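Local coordinates for protein Cry37AA1 (Bacillus thuringiensis, PDB 4RHZ) that binds calcium through a C2-type fold and pairs with Cry23Aa1, probably as one component of a two-part insecticidal toxin, at residues F8-Y13 / F38-Q43; N71-Y76 / I119-T124; G77-Y82 / I90-S95. All coordinates share one frame; numbering follows the deposited sequence. Where two conformers were deposited one is given.

Two four-stranded antiparallel sheets face each other in this C2-type beta sandwich. Contacts 1 and 2 join the sheets face to face, whereas contact 3 pairs neighbouring strands within one of them. The centres of contacts 1 and 2 lie about 12 Å apart, and F8 bridges them by packing on M73, F75 and Y121. Contact 3 lies about 11 Å from contact 1, centre to centre; V79 and L91 meet F12 there, and V79 also touches W41. Contacts 2 and 3 share strand 73-81, with centres about 19 Å apart. Contact 3 is the one near the calcium held by D89 and E112: the L91 side chain is about 7 Å from the ion, that of F12 about 13 Å.

Contact 1 of 3, residues F8-Y13 / F38-Q43; sequences FTINFY and FEIWKQ
A buried layer between the two sheets of the C2-type beta sandwich is built here from strand 4-13 of one sheet and the outermost strand 38-43 of the other. F8, I10 and F12, every second residue of their strand, send their side chains toward I40 and W41, and no hydrogen bond crosses the gap. I40 CG2 sits over the centre of the F8 ring, 3.9 Å from its centroid and 10° off the ring normal, a well-aimed CH-pi contact. The other branch of I40 adopts the crowded position between the backbone N and carbonyl carbon (chi1 71°), which carries CD1 to 3.8 Å from F8 CD2 and 3.7 Å from I10 CD1. A beta-branched residue suits this place because its two arms serve two neighbours at once. At the far end of the F8 ring, CZ approaches the edge of the F38 ring, 4.2 Å from CE1.

The sandwich edge strand is interrupted by a classic beta bulge, in which I40 and W41 both face I27. The bulge lets two consecutive bulky residues turn into the interior. W41 CB meets I10 CD1 at 3.7 Å, while CG, anti to the backbone N, carries the indole toward F12. The two aromatic side chains reach tip to tip: the F12 edge points at the W41 face in an edge-to-face pair with centroids 5.0 Å apart and planes at 55°. F12 CZ comes closest, 3.6 Å from W41 CE2, above the junction of the indole rings. I10 CG2 lies over a face of the F12 ring toward its rim, and Y56 makes a further edge-to-face pair with W41.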
loop_
_atom_site.group_PDB
_atom_site.type_symbol
_atom_site.label_atom_id
_atom_site.label_comp_id
_atom_site.label_asym_id
_atom_site.label_seq_id
_atom_site.Cartn_x
_atom_site.Cartn_y
_atom_site.Cartn_z
ATOM N N PHE B 8 4.157 -20.393 1.048
ATOM C CA PHE B 8 4.000 -19.534 2.157
ATOM C C PHE B 8 5.248 -18.714 2.221
ATOM O O PHE B 8 6.352 -19.269 2.151
ATOM C CB PHE B 8 3.861 -20.395 3.457
ATOM C CG PHE B 8 2.625 -21.272 3.433
ATOM C CD1 PHE B 8 2.702 -22.614 3.031
ATOM C CD2 PHE B 8 1.373 -20.727 3.682
ATOM C CE1 PHE B 8 1.575 -23.388 2.933
ATOM C CE2 PHE B 8 0.214 -21.498 3.594
ATOM C CZ PHE B 8 0.314 -22.833 3.232
ATOM N N THR B 9 5.095 -17.394 2.385
ATOM C CA THR B 9 6.309 -16.575 2.575
ATOM C C THR B 9 6.170 -15.876 3.868
ATOM O O THR B 9 5.291 -15.073 4.012
ATOM C CB THR B 9 6.462 -15.522 1.465
ATOM O OG1 THR B 9 6.466 -16.208 0.225
ATOM C CG2 THR B 9 7.772 -14.754 1.626
ATOM N N ILE B 10 7.060 -16.153 4.787
ATOM C CA ILE B 10 6.907 -15.686 6.085
ATOM C C ILE B 10 8.038 -14.719 6.399
ATOM O O ILE B 10 9.214 -15.039 6.111
ATOM C CB ILE B 10 7.055 -16.889 7.054
ATOM C CG1 ILE B 10 6.048 -18.026 6.689
ATOM C CG2 ILE B 10 6.992 -16.426 8.461
ATOM C CD1 ILE B 10 6.172 -19.247 7.577
ATOM N N ASN B 11 7.699 -13.572 7.035
ATOM C CA ASN B 11 8.689 -12.610 7.460
ATOM C C ASN B 11 8.622 -12.342 8.911
ATOM O O ASN B 11 7.523 -12.145 9.440
ATOM C CB ASN B 11 8.474 -11.318 6.694
ATOM C CG ASN B 11 9.126 -11.373 5.349
ATOM O OD1 ASN B 11 10.329 -11.279 5.277
ATOM N ND2 ASN B 11 8.362 -11.596 4.288
ATOM N N PHE B 12 9.798 -12.320 9.557
ATOM C CA PHE B 12 9.924 -12.131 10.973
ATOM C C PHE B 12 10.497 -10.743 11.285
ATOM O O PHE B 12 11.398 -10.319 10.627
ATOM C CB PHE B 12 10.860 -13.182 11.535
ATOM C CG PHE B 12 10.443 -14.628 11.236
ATOM C CD1 PHE B 12 10.855 -15.262 10.053
ATOM C CD2 PHE B 12 9.675 -15.362 12.180
ATOM C CE1 PHE B 12 10.495 -16.600 9.799
ATOM C CE2 PHE B 12 9.323 -16.679 11.955
ATOM C CZ PHE B 12 9.728 -17.328 10.757
ATOM N N TYR B 13 10.018 -10.068 12.337
ATOM C CA TYR B 13 10.430 -8.712 12.657
ATOM C C TYR B 13 10.601 -8.643 14.141
ATOM O O TYR B 13 9.753 -9.198 14.856
ATOM C CB TYR B 13 9.361 -7.714 12.231
ATOM C CG TYR B 13 9.128 -7.697 10.775
ATOM C CD1 TYR B 13 9.875 -6.847 9.926
ATOM C CD2 TYR B 13 8.179 -8.528 10.216
ATOM C CE1 TYR B 13 9.650 -6.847 8.483
ATOM C CE2 TYR B 13 7.917 -8.512 8.859
ATOM C CZ TYR B 13 8.671 -7.683 7.972
ATOM O OH TYR B 13 8.378 -7.713 6.599
ATOM N N PHE B 38 -1.716 -27.363 10.372
ATOM C CA PHE B 38 -0.466 -27.963 9.952
ATOM C C PHE B 38 0.648 -26.947 10.062
ATOM O O PHE B 38 0.393 -25.760 9.922
ATOM C CB PHE B 38 -0.635 -28.537 8.550
ATOM C CG PHE B 38 -1.233 -27.592 7.544
ATOM C CD1 PHE B 38 -0.408 -26.818 6.736
ATOM C CD2 PHE B 38 -2.599 -27.526 7.347
ATOM C CE1 PHE B 38 -0.915 -25.955 5.776
ATOM C CE2 PHE B 38 -3.158 -26.679 6.385
ATOM C CZ PHE B 38 -2.299 -25.854 5.596
ATOM N N GLU B 39 1.853 -27.388 10.380
ATOM C CA GLU B 39 2.972 -26.460 10.396
ATOM C C GLU B 39 3.447 -26.028 9.038
ATOM O O GLU B 39 3.562 -26.840 8.104
ATOM C CB GLU B 39 4.189 -26.889 11.222
ATOM C CG GLU B 39 4.406 -28.312 11.351
ATOM C CD GLU B 39 3.535 -28.892 12.442
ATOM O OE1 GLU B 39 2.549 -29.579 12.040
ATOM O OE2 GLU B 39 3.841 -28.665 13.655
ATOM N N ILE B 40 3.656 -24.723 8.941
ATOM C CA ILE B 40 4.327 -24.129 7.791
ATOM C C ILE B 40 5.732 -23.640 8.162
ATOM O O ILE B 40 6.528 -23.309 7.293
ATOM C CB ILE B 40 3.437 -23.023 7.110
ATOM C CG1 ILE B 40 3.322 -21.766 7.991
ATOM C CG2 ILE B 40 2.071 -23.642 6.774
ATOM C CD1 ILE B 40 2.732 -20.489 7.275
ATOM N N TRP B 41 6.043 -23.651 9.452
ATOM C CA TRP B 41 7.354 -23.303 9.899
ATOM C C TRP B 41 7.518 -23.759 11.323
ATOM O O TRP B 41 6.618 -23.586 12.141
ATOM C CB TRP B 41 7.575 -21.777 9.848
ATOM C CG TRP B 41 8.853 -21.333 10.482
ATOM C CD1 TRP B 41 10.074 -21.249 9.870
ATOM C CD2 TRP B 41 9.056 -20.923 11.850
ATOM N NE1 TRP B 41 11.036 -20.834 10.777
ATOM C CE2 TRP B 41 10.436 -20.588 11.984
ATOM C CE3 TRP B 41 8.205 -20.789 12.971
ATOM C CZ2 TRP B 41 10.995 -20.147 13.198
ATOM C CZ3 TRP B 41 8.725 -20.324 14.160
ATOM C CH2 TRP B 41 10.144 -20.013 14.276
ATOM N N LYS B 42 8.714 -24.249 11.635
ATOM C CA LYS B 42 9.054 -24.799 12.955
ATOM C C LYS B 42 10.570 -24.647 13.201
ATOM O O LYS B 42 11.390 -24.952 12.317
ATOM C CB LYS B 42 8.682 -26.289 12.996
ATOM C CG LYS B 42 8.720 -26.921 14.390
ATOM C CD LYS B 42 8.424 -28.430 14.272
ATOM C CE LYS B 42 8.697 -29.144 15.618
ATOM N NZ LYS B 42 7.513 -29.039 16.552
ATOM N N GLN B 43 10.956 -24.157 14.369
ATOM C CA GLN B 43 12.363 -24.131 14.720
ATOM C C GLN B 43 12.407 -24.267 16.215
ATOM O O GLN B 43 11.803 -23.448 16.931
ATOM C CB GLN B 43 13.044 -22.812 14.272
ATOM C CG GLN B 43 14.472 -22.566 14.869
ATOM C CD GLN B 43 15.438 -23.685 14.488
ATOM O OE1 GLN B 43 15.752 -23.885 13.298
ATOM N NE2 GLN B 43 15.905 -24.438 15.493
#

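Contact 2 of 3, residues N71-Y76 / I119-T124; sequences NQMCFY and IKYSLT
The F75 ring carries I119 CG2 over one face, offset toward the rim, and the CD2-CE2 side of Y121 at its edge; the Y121 ring in turn has M73 over a face. These side chains pack between the two sheets of the C2-type sandwich, where strands 73-76 and 119-124 run nearly antiparallel, their axes 9.6 Å apart and 150° between directions. I119 CG2 makes a CH-pi contact, 3.9 Å from the F75 centroid. F75 CZ approaches Y121 CD2 at 3.6 Å, the two planes inclined obliquely at 59°.

M73 starts with CG anti to the backbone N, then bends sharply, with chi3 nearly eclipsed at 12°. The bend wraps the flexible thioether over the ring in a Met-aromatic contact, SD 4.6 Å from the Y121 centroid, and brings CE tightly to within 3.3 Å of Y121 CE1. Tyrosine suits this position because its ring packs in the interior while its polar tip reaches the backbone: OH hydrogen-bonds to S100 O. That hydroxyl lies 3.4 Å from M73 N at an angle too poor for a bond, and also 3.4 Å from M73 CB.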
loop_
_atom_site.group_PDB
_atom_site.type_symbol
_atom_site.label_atom_id
_atom_site.label_comp_id
_atom_site.label_asym_id
_atom_site.label_seq_id
_atom_site.Cartn_x
_atom_site.Cartn_y
_atom_site.Cartn_z
ATOM N N ASN B 71 -10.154 -20.583 -0.675
ATOM C CA ASN B 71 -10.594 -19.204 -0.593
ATOM C C ASN B 71 -10.114 -18.561 0.714
ATOM O O ASN B 71 -10.277 -17.369 0.921
ATOM C CB ASN B 71 -12.140 -19.229 -0.564
ATOM C CG ASN B 71 -12.703 -20.133 0.588
ATOM O OD1 ASN B 71 -12.375 -21.332 0.701
ATOM N ND2 ASN B 71 -13.540 -19.546 1.433
ATOM N N GLN B 72 -9.597 -19.378 1.623
ATOM C CA GLN B 72 -9.428 -18.969 3.016
ATOM C C GLN B 72 -8.316 -19.747 3.705
ATOM O O GLN B 72 -8.223 -20.956 3.569
ATOM C CB GLN B 72 -10.746 -19.224 3.803
ATOM C CG GLN B 72 -10.733 -18.933 5.292
ATOM C CD GLN B 72 -12.134 -19.145 5.980
ATOM O OE1 GLN B 72 -13.158 -18.545 5.585
ATOM N NE2 GLN B 72 -12.162 -20.009 6.986
ATOM N N MET B 73 -7.527 -19.072 4.540
ATOM C CA MET B 73 -6.552 -19.787 5.285
ATOM C C MET B 73 -6.323 -19.018 6.531
ATOM O O MET B 73 -6.337 -17.776 6.496
ATOM C CB MET B 73 -5.315 -19.943 4.383
ATOM C CG MET B 73 -4.191 -20.674 5.030
ATOM S SD MET B 73 -3.324 -21.942 4.019
ATOM C CE MET B 73 -3.756 -21.837 2.383
ATOM N N CYS B 74 -6.145 -19.719 7.655
ATOM C CA CYS B 74 -6.077 -19.082 8.924
ATOM C C CYS B 74 -4.754 -19.416 9.517
ATOM O O CYS B 74 -4.294 -20.524 9.330
ATOM C CB CYS B 74 -7.238 -19.562 9.816
ATOM S SG CYS B 74 -8.864 -19.109 9.157
ATOM N N PHE B 75 -4.108 -18.489 10.242
ATOM C CA PHE B 75 -2.721 -18.732 10.646
ATOM C C PHE B 75 -2.575 -18.368 12.093
ATOM O O PHE B 75 -3.252 -17.442 12.569
ATOM C CB PHE B 75 -1.747 -17.854 9.831
ATOM C CG PHE B 75 -1.770 -18.091 8.355
ATOM C CD1 PHE B 75 -2.580 -17.317 7.527
ATOM C CD2 PHE B 75 -0.944 -19.046 7.775
ATOM C CE1 PHE B 75 -2.623 -17.535 6.131
ATOM C CE2 PHE B 75 -0.907 -19.244 6.343
ATOM C CZ PHE B 75 -1.773 -18.529 5.524
ATOM N N TYR B 76 -1.654 -19.014 12.795
ATOM C CA TYR B 76 -1.271 -18.539 14.139
ATOM C C TYR B 76 0.063 -19.066 14.485
ATOM O O TYR B 76 0.527 -20.019 13.864
ATOM C CB TYR B 76 -2.262 -19.024 15.198
ATOM C CG TYR B 76 -2.335 -20.556 15.433
ATOM C CD1 TYR B 76 -1.753 -21.108 16.549
ATOM C CD2 TYR B 76 -3.029 -21.404 14.566
ATOM C CE1 TYR B 76 -1.852 -22.463 16.826
ATOM C CE2 TYR B 76 -3.116 -22.783 14.821
ATOM C CZ TYR B 76 -2.534 -23.269 15.970
ATOM O OH TYR B 76 -2.578 -24.575 16.310
ATOM N N ILE B 119 2.565 -13.268 6.939
ATOM C CA ILE B 119 2.543 -14.454 6.136
ATOM C C ILE B 119 1.766 -14.166 4.908
ATOM O O ILE B 119 0.656 -13.640 4.959
ATOM C CB ILE B 119 1.815 -15.663 6.875
ATOM C CG1 ILE B 119 2.596 -16.141 8.077
ATOM C CG2 ILE B 119 1.787 -16.931 6.008
ATOM C CD1 ILE B 119 2.090 -15.665 9.282
ATOM N N LYS B 120 2.307 -14.574 3.782
ATOM C CA LYS B 120 1.684 -14.370 2.494
ATOM C C LYS B 120 1.604 -15.740 1.901
ATOM O O LYS B 120 2.482 -16.525 2.190
ATOM C CB LYS B 120 2.714 -13.582 1.695
ATOM C CG LYS B 120 2.532 -13.586 0.251
ATOM C CD LYS B 120 3.796 -13.048 -0.449
ATOM C CE LYS B 120 3.508 -12.919 -1.942
ATOM N NZ LYS B 120 4.771 -12.617 -2.694
ATOM N N TYR B 121 0.580 -16.062 1.103
ATOM C CA TYR B 121 0.544 -17.382 0.520
ATOM C C TYR B 121 -0.053 -17.318 -0.840
ATOM O O TYR B 121 -0.816 -16.414 -1.085
ATOM C CB TYR B 121 -0.258 -18.383 1.397
ATOM C CG TYR B 121 -1.770 -18.221 1.453
ATOM C CD1 TYR B 121 -2.603 -19.099 0.763
ATOM C CD2 TYR B 121 -2.363 -17.218 2.232
ATOM C CE1 TYR B 121 -4.000 -18.983 0.822
ATOM C CE2 TYR B 121 -3.784 -17.129 2.349
ATOM C CZ TYR B 121 -4.582 -18.015 1.637
ATOM O OH TYR B 121 -5.972 -17.885 1.707
ATOM N N SER B 122 0.276 -18.297 -1.691
ATOM C CA SER B 122 -0.320 -18.416 -3.016
ATOM C C SER B 122 -0.477 -19.887 -3.374
ATOM O O SER B 122 0.204 -20.752 -2.805
ATOM C CB SER B 122 0.564 -17.732 -4.095
ATOM O OG SER B 122 1.875 -18.278 -4.120
ATOM N N LEU B 123 -1.331 -20.156 -4.349
ATOM C CA LEU B 123 -1.703 -21.542 -4.760
ATOM C C LEU B 123 -1.654 -21.747 -6.268
ATOM O O LEU B 123 -2.115 -20.857 -7.008
ATOM C CB LEU B 123 -3.178 -21.787 -4.400
ATOM C CG LEU B 123 -3.484 -21.359 -2.971
ATOM C CD1 LEU B 123 -4.966 -21.198 -2.758
ATOM C CD2 LEU B 123 -2.867 -22.401 -2.040
ATOM N N THR B 124 -1.179 -22.933 -6.677
ATOM C CA THR B 124 -1.259 -23.426 -8.061
ATOM C C THR B 124 -1.608 -24.899 -8.009
ATOM O O THR B 124 -1.127 -25.594 -7.129
ATOM C CB THR B 124 0.092 -23.325 -8.859
ATOM O OG1 THR B 124 1.184 -23.895 -8.103
ATOM C CG2 THR B 124 0.385 -21.888 -9.234
#

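Contact 3 of 3, residues G77-Y82 / I90-S95; sequences GDVKEY and ILAYPS
V79 O is gripped by two backbone N-H groups, the signature of the classic beta bulge that this hairpin of strands 73-81 and 89-100 contains. L91 N binds it at 2.8 Å from 30° above the carbonyl plane; A92 N, at 3.2 Å, lies in that plane on a lone pair. L91 has the helix-like psi (-21°) of the first bulge residue, so L91 and A92 both face V79 and the register shifts by one residue. In return V79 N donates to A92 O at 3.1 Å and a nearly straight 170°, completing the antiparallel hydrogen-bonded pair.

A92 O has further company. A water gives one proton to it and the other to D78 OD1, 2.7 Å from that water, and D78 CA adds a C-H...O contact. Beyond this point P94 has no N-H to offer G77 O, so the regular ladder stops; a second water takes the proton of G77 N at 2.8 Å and can pass one of its own to Y93 O. Glycine suits position 77, since a beta carbon there would crowd against V79 CG2.

V79 and A92 share the buried face of the sheet. V79 CG1, anti to its backbone N, meets L91 CB at 3.8 Å, while CG2 rests near A92 CB, a short methyl that also lies against the G77 backbone. L91 CD1 continues to the CB of E81, whose OE1 hydrogen-bonds to E22 N. On the other face K80 and I90, a non-hydrogen-bonded pair, lie side by side, with K80 CG 4.1 Å from I90 CG1: the long lysine lends its aliphatic part to the isoleucine. D78 similarly runs alongside P94, and I90 CG2 sits over the centre of the Y93 ring.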
loop_
_atom_site.group_PDB
_atom_site.type_symbol
_atom_site.label_atom_id
_atom_site.label_comp_id
_atom_site.label_asym_id
_atom_site.label_seq_id
_atom_site.Cartn_x
_atom_site.Cartn_y
_atom_site.Cartn_z
ATOM N N GLY B 77 0.659 -18.498 15.511
ATOM C CA GLY B 77 2.029 -18.801 15.792
ATOM C C GLY B 77 2.317 -18.635 17.260
ATOM O O GLY B 77 1.662 -17.820 17.960
ATOM N N ASP B 78 3.290 -19.416 17.714
ATOM C CA ASP B 78 3.947 -19.224 18.983
ATOM C C ASP B 78 5.405 -18.978 18.615
ATOM O O ASP B 78 6.168 -19.928 18.410
ATOM C CB ASP B 78 3.897 -20.524 19.833
ATOM C CG ASP B 78 4.434 -20.322 21.246
ATOM O OD1 ASP B 78 5.198 -19.355 21.534
ATOM O OD2 ASP B 78 3.974 -21.079 22.126
ATOM N N VAL B 79 5.792 -17.720 18.511
ATOM C CA VAL B 79 7.103 -17.352 17.942
ATOM C C VAL B 79 7.796 -16.434 18.916
ATOM O O VAL B 79 7.250 -15.415 19.308
ATOM C CB VAL B 79 6.940 -16.658 16.557
ATOM C CG1 VAL B 79 8.314 -16.317 15.916
ATOM C CG2 VAL B 79 6.106 -17.525 15.621
ATOM N N LYS B 80 9.009 -16.819 19.265
ATOM C CA LYS B 80 9.838 -16.122 20.204
ATOM C C LYS B 80 11.283 -15.831 19.862
ATOM O O LYS B 80 11.984 -16.440 19.056
ATOM C CB LYS B 80 9.850 -16.835 21.546
ATOM C CG LYS B 80 8.573 -16.863 22.269
ATOM C CD LYS B 80 8.685 -17.641 23.506
ATOM C CE LYS B 80 7.379 -18.190 23.876
ATOM N NZ LYS B 80 7.278 -18.422 25.290
ATOM N N GLU B 81 11.706 -14.830 20.571
ATOM C CA GLU B 81 13.066 -14.446 20.660
ATOM C C GLU B 81 13.566 -14.553 22.068
ATOM O O GLU B 81 12.943 -14.118 23.168
ATOM C CB GLU B 81 13.506 -13.236 19.888
ATOM C CG GLU B 81 14.733 -13.561 19.109
ATOM C CD GLU B 81 15.335 -12.377 18.435
ATOM O OE1 GLU B 81 15.057 -12.136 17.278
ATOM O OE2 GLU B 81 16.101 -11.682 19.071
ATOM N N TYR B 82 14.793 -15.044 21.947
ATOM C CA TYR B 82 15.720 -15.573 22.908
ATOM C C TYR B 82 15.958 -14.658 24.026
ATOM O O TYR B 82 16.160 -13.483 23.868
ATOM C CB TYR B 82 17.083 -15.782 22.228
ATOM C CG TYR B 82 17.522 -14.685 21.234
ATOM C CD1 TYR B 82 17.107 -14.722 19.921
ATOM C CD2 TYR B 82 18.353 -13.642 21.605
ATOM C CE1 TYR B 82 17.477 -13.762 19.010
ATOM C CE2 TYR B 82 18.740 -12.672 20.676
ATOM C CZ TYR B 82 18.287 -12.748 19.370
ATOM O OH TYR B 82 18.614 -11.825 18.399
ATOM N N ILE B 90 8.390 -11.835 22.385
ATOM C CA ILE B 90 7.344 -12.555 21.690
ATOM C C ILE B 90 7.047 -11.857 20.398
ATOM O O ILE B 90 6.782 -10.657 20.423
ATOM C CB ILE B 90 6.092 -12.741 22.622
ATOM C CG1 ILE B 90 6.475 -13.692 23.785
ATOM C CG2 ILE B 90 4.965 -13.329 21.870
ATOM C CD1 ILE B 90 6.064 -13.223 25.021
ATOM N N LEU B 91 7.113 -12.591 19.282
ATOM C CA LEU B 91 6.779 -12.133 17.947
ATOM C C LEU B 91 5.349 -12.571 17.553
ATOM O O LEU B 91 4.757 -11.950 16.616
ATOM C CB LEU B 91 7.746 -12.718 16.902
ATOM C CG LEU B 91 9.171 -12.119 16.703
ATOM C CD1 LEU B 91 9.893 -12.089 18.034
ATOM C CD2 LEU B 91 10.054 -12.840 15.649
ATOM N N ALA B 92 4.797 -13.613 18.227
ATOM C CA ALA B 92 3.411 -14.077 17.955
ATOM C C ALA B 92 2.924 -14.957 19.117
ATOM O O ALA B 92 3.720 -15.728 19.668
ATOM C CB ALA B 92 3.300 -14.839 16.641
ATOM N N TYR B 93 1.654 -14.793 19.481
ATOM C CA TYR B 93 1.029 -15.562 20.523
ATOM C C TYR B 93 0.041 -16.519 19.888
ATOM O O TYR B 93 -0.663 -16.155 18.943
ATOM C CB TYR B 93 0.257 -14.680 21.473
ATOM C CG TYR B 93 1.025 -13.677 22.332
ATOM C CD1 TYR B 93 1.316 -12.399 21.862
ATOM C CD2 TYR B 93 1.361 -13.985 23.640
ATOM C CE1 TYR B 93 1.969 -11.431 22.673
ATOM C CE2 TYR B 93 1.982 -13.049 24.456
ATOM C CZ TYR B 93 2.268 -11.743 23.959
ATOM O OH TYR B 93 2.911 -10.802 24.783
ATOM N N PRO B 94 -0.005 -17.759 20.393
ATOM C CA PRO B 94 -0.816 -18.710 19.661
ATOM C C PRO B 94 -2.307 -18.540 19.919
ATOM O O PRO B 94 -3.073 -19.105 19.212
ATOM C CB PRO B 94 -0.308 -20.099 20.138
ATOM C CG PRO B 94 0.189 -19.882 21.592
ATOM C CD PRO B 94 0.849 -18.401 21.429
ATOM N N SER B 95 -2.746 -17.729 20.854
ATOM C CA SER B 95 -4.155 -17.550 20.925
ATOM C C SER B 95 -4.669 -16.684 19.754
ATOM O O SER B 95 -5.881 -16.556 19.550
ATOM C CB SER B 95 -4.549 -16.925 22.267
ATOM O OG SER B 95 -3.898 -15.660 22.349
HETATM O O HOH W 1 -0.473 -16.101 16.306
HETATM O O HOH W 2 4.361 -16.880 22.167
#